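Local coordinates for putative immunoglobulin-blocking virulence protein (PDB 7ADK), which probably binds host immunoglobulins and interferes with their function, acting as a virulence factor of a goat-infecting mycoplasma subspecies, at residues A[257-262]-A[289-294]; A[575-580]-A[636-641]; A[609-614]-A[621-626]. All coordinates share one frame; numbering follows the deposited sequence.

Interaction 1: residues A[257-262]-A[289-294]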
ATOM      1  N   ASN A 257      41.808   7.135  33.725  1.00100.69           N
ATOM      2  CA  ASN A 257      42.809   6.974  34.789  1.00100.69           C
ATOM      3  C   ASN A 257      42.676   5.659  35.597  1.00100.69           C
ATOM      4  O   ASN A 257      43.105   5.598  36.748  1.00100.69           O
ATOM      5  CB  ASN A 257      42.946   8.242  35.665  1.00100.69           C
ATOM      6  CG  ASN A 257      43.320   9.514  34.932  1.00100.69           C
ATOM      7  OD1 ASN A 257      42.805   9.859  33.883  1.00100.69           O
ATOM      8  ND2 ASN A 257      44.224  10.283  35.475  1.00100.69           N
ATOM      9  N   VAL A 258      42.097   4.605  35.008  1.00 99.78           N
ATOM     10  CA  VAL A 258      41.901   3.292  35.652  1.00 99.78           C
ATOM     11  C   VAL A 258      42.480   2.118  34.852  1.00 99.78           C
ATOM     12  O   VAL A 258      43.007   1.192  35.467  1.00 99.78           O
ATOM     13  CB  VAL A 258      40.414   3.050  35.970  1.00 99.78           C
ATOM     14  CG1 VAL A 258      40.191   1.717  36.690  1.00 99.78           C
ATOM     15  CG2 VAL A 258      39.845   4.132  36.893  1.00 99.78           C
ATOM     16  N   ILE A 259      42.427   2.137  33.512  1.00 96.29           N
ATOM     17  CA  ILE A 259      42.645   0.933  32.669  1.00 96.29           C
ATOM     18  C   ILE A 259      43.948   0.174  32.947  1.00 96.29           C
ATOM     19  O   ILE A 259      43.981  -1.051  32.850  1.00 96.29           O
ATOM     20  CB  ILE A 259      42.523   1.282  31.171  1.00 96.29           C
ATOM     21  CG1 ILE A 259      42.583   0.065  30.231  1.00 96.29           C
ATOM     22  CG2 ILE A 259      43.617   2.256  30.712  1.00 96.29           C
ATOM     23  CD1 ILE A 259      41.477  -0.938  30.397  1.00 96.29           C
ATOM     24  N   ASN A 260      45.013   0.869  33.344  1.00 97.44           N
ATOM     25  CA  ASN A 260      46.320   0.250  33.523  1.00 97.44           C
ATOM     26  C   ASN A 260      46.352  -0.783  34.662  1.00 97.44           C
ATOM     27  O   ASN A 260      47.125  -1.728  34.598  1.00 97.44           O
ATOM     28  CB  ASN A 260      47.368   1.348  33.717  1.00 97.44           C
ATOM     29  CG  ASN A 260      48.771   0.809  33.524  1.00 97.44           C
ATOM     30  OD1 ASN A 260      49.061   0.111  32.572  1.00 97.44           O
ATOM     31  ND2 ASN A 260      49.677   1.111  34.403  1.00 97.44           N
ATOM     32  N   PHE A 261      45.487  -0.682  35.671  1.00 96.22           N
ATOM     33  CA  PHE A 261      45.438  -1.662  36.764  1.00 96.22           C
ATOM     34  C   PHE A 261      44.807  -3.017  36.392  1.00 96.22           C
ATOM     35  O   PHE A 261      44.855  -3.949  37.191  1.00 96.22           O
ATOM     36  CB  PHE A 261      44.777  -1.017  37.984  1.00 96.22           C
ATOM     37  CG  PHE A 261      45.627   0.065  38.612  1.00 96.22           C
ATOM     38  CD1 PHE A 261      46.814  -0.291  39.272  1.00 96.22           C
ATOM     39  CD2 PHE A 261      45.265   1.419  38.515  1.00 96.22           C
ATOM     40  CE1 PHE A 261      47.627   0.700  39.842  1.00 96.22           C
ATOM     41  CE2 PHE A 261      46.072   2.409  39.095  1.00 96.22           C
ATOM     42  CZ  PHE A 261      47.253   2.049  39.758  1.00 96.22           C
ATOM     43  N   LEU A 262      44.234  -3.148  35.188  1.00 91.09           N
ATOM     44  CA  LEU A 262      43.495  -4.329  34.708  1.00 91.09           C
ATOM     45  C   LEU A 262      44.007  -4.758  33.315  1.00 91.09           C
ATOM     46  O   LEU A 262      43.245  -4.853  32.358  1.00 91.09           O
ATOM     47  CB  LEU A 262      41.965  -4.073  34.769  1.00 91.09           C
ATOM     48  CG  LEU A 262      41.393  -3.666  36.149  1.00 91.09           C
ATOM     49  CD1 LEU A 262      41.230  -2.150  36.295  1.00 91.09           C
ATOM     50  CD2 LEU A 262      40.007  -4.262  36.370  1.00 91.09           C
ATOM     51  N   ALA A 289      42.438  -7.814  24.259  1.00 83.36           N
ATOM     52  CA  ALA A 289      43.326  -8.953  24.032  1.00 83.36           C
ATOM     53  C   ALA A 289      44.477  -9.101  25.060  1.00 83.36           C
ATOM     54  O   ALA A 289      45.273 -10.029  24.942  1.00 83.36           O
ATOM     55  CB  ALA A 289      43.840  -8.881  22.602  1.00 83.36           C
ATOM     56  N   ASN A 290      44.587  -8.212  26.060  1.00 83.54           N
ATOM     57  CA  ASN A 290      45.599  -8.216  27.122  1.00 83.54           C
ATOM     58  C   ASN A 290      45.065  -7.909  28.538  1.00 83.54           C
ATOM     59  O   ASN A 290      45.865  -7.686  29.440  1.00 83.54           O
ATOM     60  CB  ASN A 290      46.692  -7.220  26.748  1.00 83.54           C
ATOM     61  CG  ASN A 290      47.532  -7.611  25.556  1.00 83.54           C
ATOM     62  OD1 ASN A 290      48.480  -8.361  25.643  1.00 83.54           O
ATOM     63  ND2 ASN A 290      47.271  -7.053  24.423  1.00 83.54           N
ATOM     64  N   LEU A 291      43.746  -7.888  28.759  1.00 84.46           N
ATOM     65  CA  LEU A 291      43.105  -7.829  30.079  1.00 84.46           C
ATOM     66  C   LEU A 291      43.381  -9.128  30.869  1.00 84.46           C
ATOM     67  O   LEU A 291      43.298 -10.216  30.306  1.00 84.46           O
ATOM     68  CB  LEU A 291      41.580  -7.633  29.883  1.00 84.46           C
ATOM     69  CG  LEU A 291      41.004  -6.271  30.299  1.00 84.46           C
ATOM     70  CD1 LEU A 291      41.487  -5.120  29.437  1.00 84.46           C
ATOM     71  CD2 LEU A 291      39.488  -6.271  30.218  1.00 84.46           C
ATOM     72  N   ASP A 292      43.638  -9.050  32.174  1.00 89.98           N
ATOM     73  CA  ASP A 292      43.730 -10.207  33.074  1.00 89.98           C
ATOM     74  C   ASP A 292      42.417 -10.524  33.812  1.00 89.98           C
ATOM     75  O   ASP A 292      41.975  -9.799  34.702  1.00 89.98           O
ATOM     76  CB  ASP A 292      44.944 -10.112  34.028  1.00 89.98           C
ATOM     77  CG  ASP A 292      45.170  -8.799  34.800  1.00 89.98           C
ATOM     78  OD1 ASP A 292      44.797  -7.710  34.312  1.00 89.98           O
ATOM     79  OD2 ASP A 292      45.883  -8.833  35.830  1.00 89.98           O
ATOM     80  N   GLN A 293      41.834 -11.681  33.481  1.00 85.70           N
ATOM     81  CA  GLN A 293      40.600 -12.227  34.054  1.00 85.70           C
ATOM     82  C   GLN A 293      40.599 -12.249  35.592  1.00 85.70           C
ATOM     83  O   GLN A 293      39.567 -12.026  36.227  1.00 85.70           O
ATOM     84  CB  GLN A 293      40.402 -13.632  33.451  1.00 85.70           C
ATOM     85  CG  GLN A 293      39.296 -14.452  34.126  1.00 85.70           C
ATOM     86  CD  GLN A 293      38.749 -15.625  33.328  1.00 85.70           C
ATOM     87  OE1 GLN A 293      39.074 -15.871  32.180  1.00 85.70           O
ATOM     88  NE2 GLN A 293      37.873 -16.397  33.898  1.00 85.70           N
ATOM     89  N   SER A 294      41.758 -12.469  36.205  1.00 87.56           N
ATOM     90  CA  SER A 294      41.956 -12.539  37.653  1.00 87.56           C
ATOM     91  C   SER A 294      41.666 -11.238  38.410  1.00 87.56           C
ATOM     92  O   SER A 294      41.469 -11.287  39.621  1.00 87.56           O
ATOM     93  CB  SER A 294      43.377 -13.011  37.929  1.00 87.56           C
ATOM     94  OG  SER A 294      44.292 -12.255  37.192  1.00 87.56           O
TER
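Asp292 carries CG between its own backbone N and carbonyl carbon (chi1 49°), and this torsion swings the carboxylate to the end of the 257-262 segment, where Asp292 OD1 lies 3.2 Å from Leu262 C. On the other segment, in Ile259, CG1 points away from the backbone N (chi1 -174°), and the chain then turns at chi2 to bring CD1 round toward Leu291. Between these two approaches sits the carbonyl of Leu262. Its O meets the branched part of the Leu291 side chain, 3.4 Å from CG of Leu291, with the methyl CD1 of the same leucine touching that oxygen too. Alongside, CD1 of Ile259 reaches CD1 of Leu291 at 4.3 Å, a light methyl-to-methyl contact. No hydrogen bond joins the two segments directly; instead OD1 of Asp292 accepts from the backbone N of Ser264, and OD2 forms a salt bridge with Lys295. The carboxylate is therefore held from both segments' continuations while it rests against Leu262.

In the fold this is a meeting of two interhelical loops, one running from helix 247-253 to helix 270-273, the other from helix 280-288 to helix 301-308, in a helical part of the chain far from its centre. The first loop contains a short 3-10 turn at 259-261, in which Phe261 N bonds to Val258 O (3.1 Å) and Leu262 N to Ile259 O (3.2 Å). That turn brings the Leu262 carbonyl and the CD1 end of Ile259 up to the second loop. Met252 of helix 247-253 packs on these two residues, Tyr270 covers Ile259 as well, and Phe296 touches both Leu262 and Leu291. Leu262 and Ile259 are buried, whereas Leu291 and Asp292 remain partly exposed.

Interaction 2: residues A[575-580]-A[636-641]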
ATOM      1  N   MET A 575     -15.560 -11.704  29.877  1.00 63.09           N
ATOM      2  CA  MET A 575     -14.855 -12.949  29.550  1.00 63.09           C
ATOM      3  C   MET A 575     -13.367 -12.701  29.334  1.00 63.09           C
ATOM      4  O   MET A 575     -12.508 -13.310  29.964  1.00 63.09           O
ATOM      5  CB  MET A 575     -15.454 -13.615  28.300  1.00 63.09           C
ATOM      6  CG  MET A 575     -15.046 -15.086  28.268  1.00 63.09           C
ATOM      7  SD  MET A 575     -15.344 -15.973  26.732  1.00 63.09           S
ATOM      8  CE  MET A 575     -13.928 -15.408  25.795  1.00 63.09           C
ATOM      9  N   VAL A 576     -13.057 -11.724  28.496  1.00 58.34           N
ATOM     10  CA  VAL A 576     -11.694 -11.328  28.170  1.00 58.34           C
ATOM     11  C   VAL A 576     -11.058 -10.523  29.300  1.00 58.34           C
ATOM     12  O   VAL A 576      -9.953 -10.812  29.746  1.00 58.34           O
ATOM     13  CB  VAL A 576     -11.720 -10.521  26.875  1.00 58.34           C
ATOM     14  CG1 VAL A 576     -10.324 -10.155  26.447  1.00 58.34           C
ATOM     15  CG2 VAL A 576     -12.398 -11.305  25.770  1.00 58.34           C
ATOM     16  N   TYR A 577     -11.766  -9.509  29.788  1.00 58.67           N
ATOM     17  CA  TYR A 577     -11.207  -8.548  30.721  1.00 58.67           C
ATOM     18  C   TYR A 577     -11.034  -9.087  32.140  1.00 58.67           C
ATOM     19  O   TYR A 577     -10.217  -8.515  32.852  1.00 58.67           O
ATOM     20  CB  TYR A 577     -12.024  -7.246  30.652  1.00 58.67           C
ATOM     21  CG  TYR A 577     -11.973  -6.461  29.331  1.00 58.67           C
ATOM     22  CD1 TYR A 577     -10.969  -6.703  28.372  1.00 58.67           C
ATOM     23  CD2 TYR A 577     -12.921  -5.451  29.062  1.00 58.67           C
ATOM     24  CE1 TYR A 577     -10.908  -5.966  27.185  1.00 58.67           C
ATOM     25  CE2 TYR A 577     -12.868  -4.714  27.861  1.00 58.67           C
ATOM     26  CZ  TYR A 577     -11.858  -4.970  26.916  1.00 58.67           C
ATOM     27  OH  TYR A 577     -11.780  -4.259  25.762  1.00 58.67           O
ATOM     28  N   TYR A 578     -11.714 -10.157  32.572  1.00 63.18           N
ATOM     29  CA  TYR A 578     -11.573 -10.713  33.936  1.00 63.18           C
ATOM     30  C   TYR A 578     -11.826 -12.220  34.094  1.00 63.18           C
ATOM     31  O   TYR A 578     -11.057 -12.864  34.793  1.00 63.18           O
ATOM     32  CB  TYR A 578     -12.469  -9.976  34.937  1.00 63.18           C
ATOM     33  CG  TYR A 578     -12.171  -8.501  35.115  1.00 63.18           C
ATOM     34  CD1 TYR A 578     -11.048  -8.096  35.860  1.00 63.18           C
ATOM     35  CD2 TYR A 578     -12.990  -7.538  34.506  1.00 63.18           C
ATOM     36  CE1 TYR A 578     -10.741  -6.729  35.983  1.00 63.18           C
ATOM     37  CE2 TYR A 578     -12.683  -6.174  34.621  1.00 63.18           C
ATOM     38  CZ  TYR A 578     -11.563  -5.768  35.365  1.00 63.18           C
ATOM     39  OH  TYR A 578     -11.288  -4.447  35.456  1.00 63.18           O
ATOM     40  N   ALA A 579     -12.861 -12.805  33.494  1.00 61.31           N
ATOM     41  CA  ALA A 579     -13.239 -14.192  33.788  1.00 61.31           C
ATOM     42  C   ALA A 579     -12.269 -15.243  33.207  1.00 61.31           C
ATOM     43  O   ALA A 579     -12.107 -16.315  33.783  1.00 61.31           O
ATOM     44  CB  ALA A 579     -14.667 -14.440  33.315  1.00 61.31           C
ATOM     45  N   ARG A 580     -11.598 -14.948  32.089  1.00 60.55           N
ATOM     46  CA  ARG A 580     -10.537 -15.773  31.483  1.00 60.55           C
ATOM     47  C   ARG A 580      -9.222 -15.000  31.327  1.00 60.55           C
ATOM     48  O   ARG A 580      -8.314 -15.429  30.631  1.00 60.55           O
ATOM     49  CB  ARG A 580     -11.025 -16.398  30.166  1.00 60.55           C
ATOM     50  CG  ARG A 580     -12.122 -17.442  30.373  1.00 60.55           C
ATOM     51  CD  ARG A 580     -12.724 -17.967  29.068  1.00 60.55           C
ATOM     52  NE  ARG A 580     -11.841 -18.923  28.397  1.00 60.55           N
ATOM     53  CZ  ARG A 580     -12.022 -19.478  27.213  1.00 60.55           C
ATOM     54  NH1 ARG A 580     -11.161 -20.324  26.767  1.00 60.55           N
ATOM     55  NH2 ARG A 580     -13.050 -19.239  26.453  1.00 60.55           N
ATOM     56  N   ARG A 636     -10.565  -1.457  33.407  1.00 63.44           N
ATOM     57  CA  ARG A 636     -10.036  -1.367  32.033  1.00 63.44           C
ATOM     58  C   ARG A 636     -10.295  -0.000  31.393  1.00 63.44           C
ATOM     59  O   ARG A 636     -11.322   0.612  31.652  1.00 63.44           O
ATOM     60  CB  ARG A 636     -10.612  -2.491  31.154  1.00 63.44           C
ATOM     61  CG  ARG A 636     -10.511  -3.913  31.714  1.00 63.44           C
ATOM     62  CD  ARG A 636      -9.148  -4.205  32.319  1.00 63.44           C
ATOM     63  NE  ARG A 636      -8.975  -5.601  32.729  1.00 63.44           N
ATOM     64  CZ  ARG A 636      -7.845  -6.126  33.151  1.00 63.44           C
ATOM     65  NH1 ARG A 636      -7.787  -7.370  33.461  1.00 63.44           N
ATOM     66  NH2 ARG A 636      -6.754  -5.445  33.302  1.00 63.44           N
ATOM     67  N   LYS A 637      -9.414   0.454  30.500  1.00 61.73           N
ATOM     68  CA  LYS A 637      -9.611   1.653  29.666  1.00 61.73           C
ATOM     69  C   LYS A 637      -9.327   1.320  28.208  1.00 61.73           C
ATOM     70  O   LYS A 637      -8.324   0.683  27.908  1.00 61.73           O
ATOM     71  CB  LYS A 637      -8.698   2.800  30.140  1.00 61.73           C
ATOM     72  CG  LYS A 637      -8.918   3.329  31.563  1.00 61.73           C
ATOM     73  CD  LYS A 637     -10.287   3.985  31.723  1.00 61.73           C
ATOM     74  CE  LYS A 637     -10.529   4.568  33.118  1.00 61.73           C
ATOM     75  NZ  LYS A 637      -9.929   5.900  33.311  1.00 61.73           N
ATOM     76  N   ILE A 638     -10.211   1.707  27.295  1.00 58.26           N
ATOM     77  CA  ILE A 638     -10.040   1.403  25.870  1.00 58.26           C
ATOM     78  C   ILE A 638      -9.271   2.528  25.188  1.00 58.26           C
ATOM     79  O   ILE A 638      -9.351   3.680  25.605  1.00 58.26           O
ATOM     80  CB  ILE A 638     -11.371   1.022  25.185  1.00 58.26           C
ATOM     81  CG1 ILE A 638     -12.324   2.210  25.014  1.00 58.26           C
ATOM     82  CG2 ILE A 638     -12.021  -0.149  25.937  1.00 58.26           C
ATOM     83  CD1 ILE A 638     -13.595   1.884  24.231  1.00 58.26           C
ATOM     84  N   THR A 639      -8.491   2.186  24.165  1.00 56.55           N
ATOM     85  CA  THR A 639      -7.706   3.134  23.366  1.00 56.55           C
ATOM     86  C   THR A 639      -8.408   3.519  22.076  1.00 56.55           C
ATOM     87  O   THR A 639      -8.098   4.543  21.482  1.00 56.55           O
ATOM     88  CB  THR A 639      -6.295   2.607  23.058  1.00 56.55           C
ATOM     89  OG1 THR A 639      -6.311   1.477  22.229  1.00 56.55           O
ATOM     90  CG2 THR A 639      -5.468   2.254  24.286  1.00 56.55           C
ATOM     91  N   GLU A 640      -9.375   2.728  21.631  1.00 57.09           N
ATOM     92  CA  GLU A 640      -9.997   2.852  20.324  1.00 57.09           C
ATOM     93  C   GLU A 640     -11.432   2.327  20.335  1.00 57.09           C
ATOM     94  O   GLU A 640     -11.719   1.306  20.959  1.00 57.09           O
ATOM     95  CB  GLU A 640      -9.127   2.116  19.310  1.00 57.09           C
ATOM     96  CG  GLU A 640      -9.534   2.364  17.868  1.00 57.09           C
ATOM     97  CD  GLU A 640      -8.382   2.010  16.929  1.00 57.09           C
ATOM     98  OE1 GLU A 640      -7.965   2.860  16.114  1.00 57.09           O
ATOM     99  OE2 GLU A 640      -7.862   0.880  17.009  1.00 57.09           O
ATOM    100  N   LEU A 641     -12.322   3.013  19.618  1.00 55.04           N
ATOM    101  CA  LEU A 641     -13.740   2.708  19.516  1.00 55.04           C
ATOM    102  C   LEU A 641     -14.217   2.894  18.081  1.00 55.04           C
ATOM    103  O   LEU A 641     -14.316   4.014  17.612  1.00 55.04           O
ATOM    104  CB  LEU A 641     -14.499   3.634  20.479  1.00 55.04           C
ATOM    105  CG  LEU A 641     -16.027   3.491  20.441  1.00 55.04           C
ATOM    106  CD1 LEU A 641     -16.478   2.138  20.971  1.00 55.04           C
ATOM    107  CD2 LEU A 641     -16.680   4.598  21.250  1.00 55.04           C
TER
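Arg636 grips the backbone carbonyl of Tyr577 side-on, with two nitrogens converging on one oxygen. The straighter bond runs from NH1 of Arg636 to O of Tyr577 at 2.8 Å (N-H...O 160°); the second, from NE of Arg636 to the same O, is longer at 3.2 Å and more bent. The oxygen lies in the guanidinium plane, so the pair of bonds fixes the rotation of the group. NH1 also reaches Leu600 O. Turned this way, the guanidinium lies flat on the ring of Tyr578, centres 4.6 Å apart and planes at 21°, with NE over the ring face. With chi1 of Arg636 at -51°, its CG comes 3.8 Å from CG of Tyr577, whose ring is steeply inclined to the guanidinium, and the bend at chi2 turns the chain toward Tyr577 O. Farther along, CG2 of Ile638 approaches OH of Tyr577 at 4.1 Å. The two phenol oxygens look elsewhere, that of Tyr577 to Pro606 O and that of Tyr578 to Glu634 O. All this happens at the last, pi-widened turn of helix 567-579, where the buried positive charge probably gains from the carbonyl-rich helix end as well as from the cation-pi stack.

Interaction 3: residues A[609-614]-A[621-626]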
ATOM      1  N   LEU A 609     -12.355  -1.711  20.895  1.00 50.70           N
ATOM      2  CA  LEU A 609     -13.729  -2.172  20.675  1.00 50.70           C
ATOM      3  C   LEU A 609     -14.230  -1.784  19.289  1.00 50.70           C
ATOM      4  O   LEU A 609     -14.225  -0.618  18.926  1.00 50.70           O
ATOM      5  CB  LEU A 609     -14.683  -1.622  21.747  1.00 50.70           C
ATOM      6  CG  LEU A 609     -14.771  -2.457  23.028  1.00 50.70           C
ATOM      7  CD1 LEU A 609     -15.593  -1.700  24.055  1.00 50.70           C
ATOM      8  CD2 LEU A 609     -15.468  -3.788  22.798  1.00 50.70           C
ATOM      9  N   ASP A 610     -14.725  -2.758  18.539  1.00 59.44           N
ATOM     10  CA  ASP A 610     -15.379  -2.565  17.246  1.00 59.44           C
ATOM     11  C   ASP A 610     -16.870  -2.941  17.312  1.00 59.44           C
ATOM     12  O   ASP A 610     -17.238  -4.076  17.610  1.00 59.44           O
ATOM     13  CB  ASP A 610     -14.612  -3.350  16.175  1.00 59.44           C
ATOM     14  CG  ASP A 610     -15.298  -3.322  14.808  1.00 59.44           C
ATOM     15  OD1 ASP A 610     -15.897  -2.287  14.460  1.00 59.44           O
ATOM     16  OD2 ASP A 610     -15.289  -4.343  14.090  1.00 59.44           O
ATOM     17  N   PHE A 611     -17.732  -1.983  16.990  1.00 62.93           N
ATOM     18  CA  PHE A 611     -19.171  -2.152  16.879  1.00 62.93           C
ATOM     19  C   PHE A 611     -19.694  -1.959  15.449  1.00 62.93           C
ATOM     20  O   PHE A 611     -20.891  -1.824  15.249  1.00 62.93           O
ATOM     21  CB  PHE A 611     -19.866  -1.267  17.917  1.00 62.93           C
ATOM     22  CG  PHE A 611     -19.542  -1.608  19.359  1.00 62.93           C
ATOM     23  CD1 PHE A 611     -19.916  -2.855  19.883  1.00 62.93           C
ATOM     24  CD2 PHE A 611     -18.920  -0.672  20.196  1.00 62.93           C
ATOM     25  CE1 PHE A 611     -19.707  -3.155  21.236  1.00 62.93           C
ATOM     26  CE2 PHE A 611     -18.700  -0.972  21.551  1.00 62.93           C
ATOM     27  CZ  PHE A 611     -19.095  -2.215  22.071  1.00 62.93           C
ATOM     28  N   SER A 612     -18.847  -2.000  14.421  1.00 66.60           N
ATOM     29  CA  SER A 612     -19.231  -1.839  13.010  1.00 66.60           C
ATOM     30  C   SER A 612     -20.293  -2.818  12.496  1.00 66.60           C
ATOM     31  O   SER A 612     -21.064  -2.484  11.602  1.00 66.60           O
ATOM     32  CB  SER A 612     -18.010  -2.006  12.118  1.00 66.60           C
ATOM     33  OG  SER A 612     -17.013  -1.094  12.486  1.00 66.60           O
ATOM     34  N   ARG A 613     -20.362  -4.037  13.037  1.00 72.81           N
ATOM     35  CA  ARG A 613     -21.375  -5.026  12.638  1.00 72.81           C
ATOM     36  C   ARG A 613     -22.698  -4.861  13.385  1.00 72.81           C
ATOM     37  O   ARG A 613     -23.675  -5.456  12.960  1.00 72.81           O
ATOM     38  CB  ARG A 613     -20.841  -6.449  12.823  1.00 72.81           C
ATOM     39  CG  ARG A 613     -19.585  -6.776  12.015  1.00 72.81           C
ATOM     40  CD  ARG A 613     -19.078  -8.154  12.410  1.00 72.81           C
ATOM     41  NE  ARG A 613     -17.781  -8.471  11.813  1.00 72.81           N
ATOM     42  CZ  ARG A 613     -16.903  -9.348  12.249  1.00 72.81           C
ATOM     43  NH1 ARG A 613     -17.095 -10.054  13.312  1.00 72.81           N
ATOM     44  NH2 ARG A 613     -15.797  -9.530  11.626  1.00 72.81           N
ATOM     45  N   VAL A 614     -22.761  -4.084  14.470  1.00 68.70           N
ATOM     46  CA  VAL A 614     -23.913  -4.017  15.383  1.00 68.70           C
ATOM     47  C   VAL A 614     -24.454  -2.595  15.457  1.00 68.70           C
ATOM     48  O   VAL A 614     -23.982  -1.740  16.202  1.00 68.70           O
ATOM     49  CB  VAL A 614     -23.597  -4.687  16.731  1.00 68.70           C
ATOM     50  CG1 VAL A 614     -22.301  -4.251  17.406  1.00 68.70           C
ATOM     51  CG2 VAL A 614     -24.727  -4.539  17.737  1.00 68.70           C
ATOM     52  N   LYS A 621     -22.633   3.635  26.415  1.00 70.57           N
ATOM     53  CA  LYS A 621     -23.807   3.452  27.289  1.00 70.57           C
ATOM     54  C   LYS A 621     -24.038   1.960  27.548  1.00 70.57           C
ATOM     55  O   LYS A 621     -24.023   1.166  26.618  1.00 70.57           O
ATOM     56  CB  LYS A 621     -25.065   4.084  26.661  1.00 70.57           C
ATOM     57  CG  LYS A 621     -26.268   4.106  27.618  1.00 70.57           C
ATOM     58  CD  LYS A 621     -27.604   4.435  26.944  1.00 70.57           C
ATOM     59  CE  LYS A 621     -28.346   3.212  26.415  1.00 70.57           C
ATOM     60  NZ  LYS A 621     -29.008   2.440  27.491  1.00 70.57           N
ATOM     61  N   GLY A 622     -24.296   1.587  28.795  1.00 70.71           N
ATOM     62  CA  GLY A 622     -24.668   0.229  29.186  1.00 70.71           C
ATOM     63  C   GLY A 622     -23.522  -0.772  29.226  1.00 70.71           C
ATOM     64  O   GLY A 622     -23.765  -1.952  29.420  1.00 70.71           O
ATOM     65  N   LEU A 623     -22.268  -0.344  29.048  1.00 69.22           N
ATOM     66  CA  LEU A 623     -21.068  -1.185  29.026  1.00 69.22           C
ATOM     67  C   LEU A 623     -20.243  -1.026  30.316  1.00 69.22           C
ATOM     68  O   LEU A 623     -19.927   0.090  30.729  1.00 69.22           O
ATOM     69  CB  LEU A 623     -20.230  -0.844  27.782  1.00 69.22           C
ATOM     70  CG  LEU A 623     -20.930  -0.989  26.420  1.00 69.22           C
ATOM     71  CD1 LEU A 623     -19.918  -0.750  25.305  1.00 69.22           C
ATOM     72  CD2 LEU A 623     -21.535  -2.372  26.210  1.00 69.22           C
ATOM     73  N   ARG A 624     -19.869  -2.141  30.950  1.00 71.37           N
ATOM     74  CA  ARG A 624     -19.107  -2.202  32.205  1.00 71.37           C
ATOM     75  C   ARG A 624     -17.662  -2.628  31.965  1.00 71.37           C
ATOM     76  O   ARG A 624     -17.420  -3.607  31.270  1.00 71.37           O
ATOM     77  CB  ARG A 624     -19.815  -3.144  33.184  1.00 71.37           C
ATOM     78  CG  ARG A 624     -21.214  -2.633  33.552  1.00 71.37           C
ATOM     79  CD  ARG A 624     -21.892  -3.493  34.617  1.00 71.37           C
ATOM     80  NE  ARG A 624     -22.298  -4.812  34.103  1.00 71.37           N
ATOM     81  CZ  ARG A 624     -23.455  -5.126  33.559  1.00 71.37           C
ATOM     82  NH1 ARG A 624     -23.739  -6.348  33.260  1.00 71.37           N
ATOM     83  NH2 ARG A 624     -24.374  -4.249  33.322  1.00 71.37           N
ATOM     84  N   PHE A 625     -16.695  -1.910  32.537  1.00 70.46           N
ATOM     85  CA  PHE A 625     -15.254  -2.160  32.349  1.00 70.46           C
ATOM     86  C   PHE A 625     -14.538  -2.534  33.652  1.00 70.46           C
ATOM     87  O   PHE A 625     -13.312  -2.521  33.693  1.00 70.46           O
ATOM     88  CB  PHE A 625     -14.576  -0.989  31.609  1.00 70.46           C
ATOM     89  CG  PHE A 625     -15.053  -0.755  30.181  1.00 70.46           C
ATOM     90  CD1 PHE A 625     -16.228  -0.025  29.961  1.00 70.46           C
ATOM     91  CD2 PHE A 625     -14.354  -1.280  29.083  1.00 70.46           C
ATOM     92  CE1 PHE A 625     -16.700   0.204  28.658  1.00 70.46           C
ATOM     93  CE2 PHE A 625     -14.843  -1.082  27.780  1.00 70.46           C
ATOM     94  CZ  PHE A 625     -16.012  -0.338  27.565  1.00 70.46           C
ATOM     95  N   ASP A 626     -15.267  -2.909  34.706  1.00 79.56           N
ATOM     96  CA  ASP A 626     -14.708  -3.484  35.939  1.00 79.56           C
ATOM     97  C   ASP A 626     -15.483  -4.726  36.443  1.00 79.56           C
ATOM     98  O   ASP A 626     -16.588  -5.025  35.996  1.00 79.56           O
ATOM     99  CB  ASP A 626     -14.481  -2.409  37.008  1.00 79.56           C
ATOM    100  CG  ASP A 626     -15.698  -1.603  37.464  1.00 79.56           C
ATOM    101  OD1 ASP A 626     -16.813  -1.812  36.962  1.00 79.56           O
ATOM    102  OD2 ASP A 626     -15.529  -0.729  38.334  1.00 79.56           O
TER
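Strand 608-610, the middle strand of a five-stranded parallel sheet, and the loop that follows it before strand 640-643 fold against each other here, with Leu609 meeting Phe625 and Phe611 meeting Leu623. Each pair comes together from opposite directions. CD1 of Leu609 arrives at the edge of the Phe625 ring, in its plane, 3.8 Å from CZ of that ring and equally near CE2. In the second pair the roles are exchanged: the phenylalanine belongs to the strand side and the leucine to the loop, and CD1 of Leu623 lies 3.6 Å from CZ of Phe611 along an oblique approach. Phe611 keeps CG beside its backbone N (chi1 -62°), which lets the ring extend toward the loop. The contact is wholly apolar, with no hydrogen bond crossing between the segments, and all four side chains are buried.

From Asp610 on, the chain turns, with side-chain and backbone hydrogen bonds of its own. OD1 of Asp610 accepts from Ser612 N at 3.0 Å, making an Asx turn; this donor stands above the carboxylate plane, while the hydroxyl of Ser612 uses the syn lone pair of the same oxygen. A type I turn from Phe611 to Val614 overlaps it, closed by Val614 N to Phe611 O at 3.0 Å.

Helix 567-579 lies along the contact, Leu573 packing on Leu609 and Ile569 on Leu623, and the side-chain amide of its Asn570 bonds to Gly622 O and Arg624 N. Leu641 of strand 640-643 touches Phe611, and Leu554 of strand 553-555 touches Leu609, so the apolar cluster lies between the helix and the sheet.

Overall arrangement
Interactions 2 and 3 belong to one neighbourhood, their centres 10 Å apart, with interaction 3 nested in the loop that interaction 2 closes. Helix 567-579, part of interaction 2, also packs on interaction 3, and their strands 608-610 and 640-643 are neighbours in one sheet. They touch directly: Arg636 N lies 3.0 Å from Phe625 O and Glu640 O 3.1 Å from Leu609 N, both probable hydrogen bonds. Interaction 1 is remote, its centre about 55 Å from that of interaction 2 and 63 Å from that of interaction 3, across the chain's centre. It joins helical loops, whereas interaction 2 ties a helix end to the approach to a strand, and interaction 3 a strand end to the following loop.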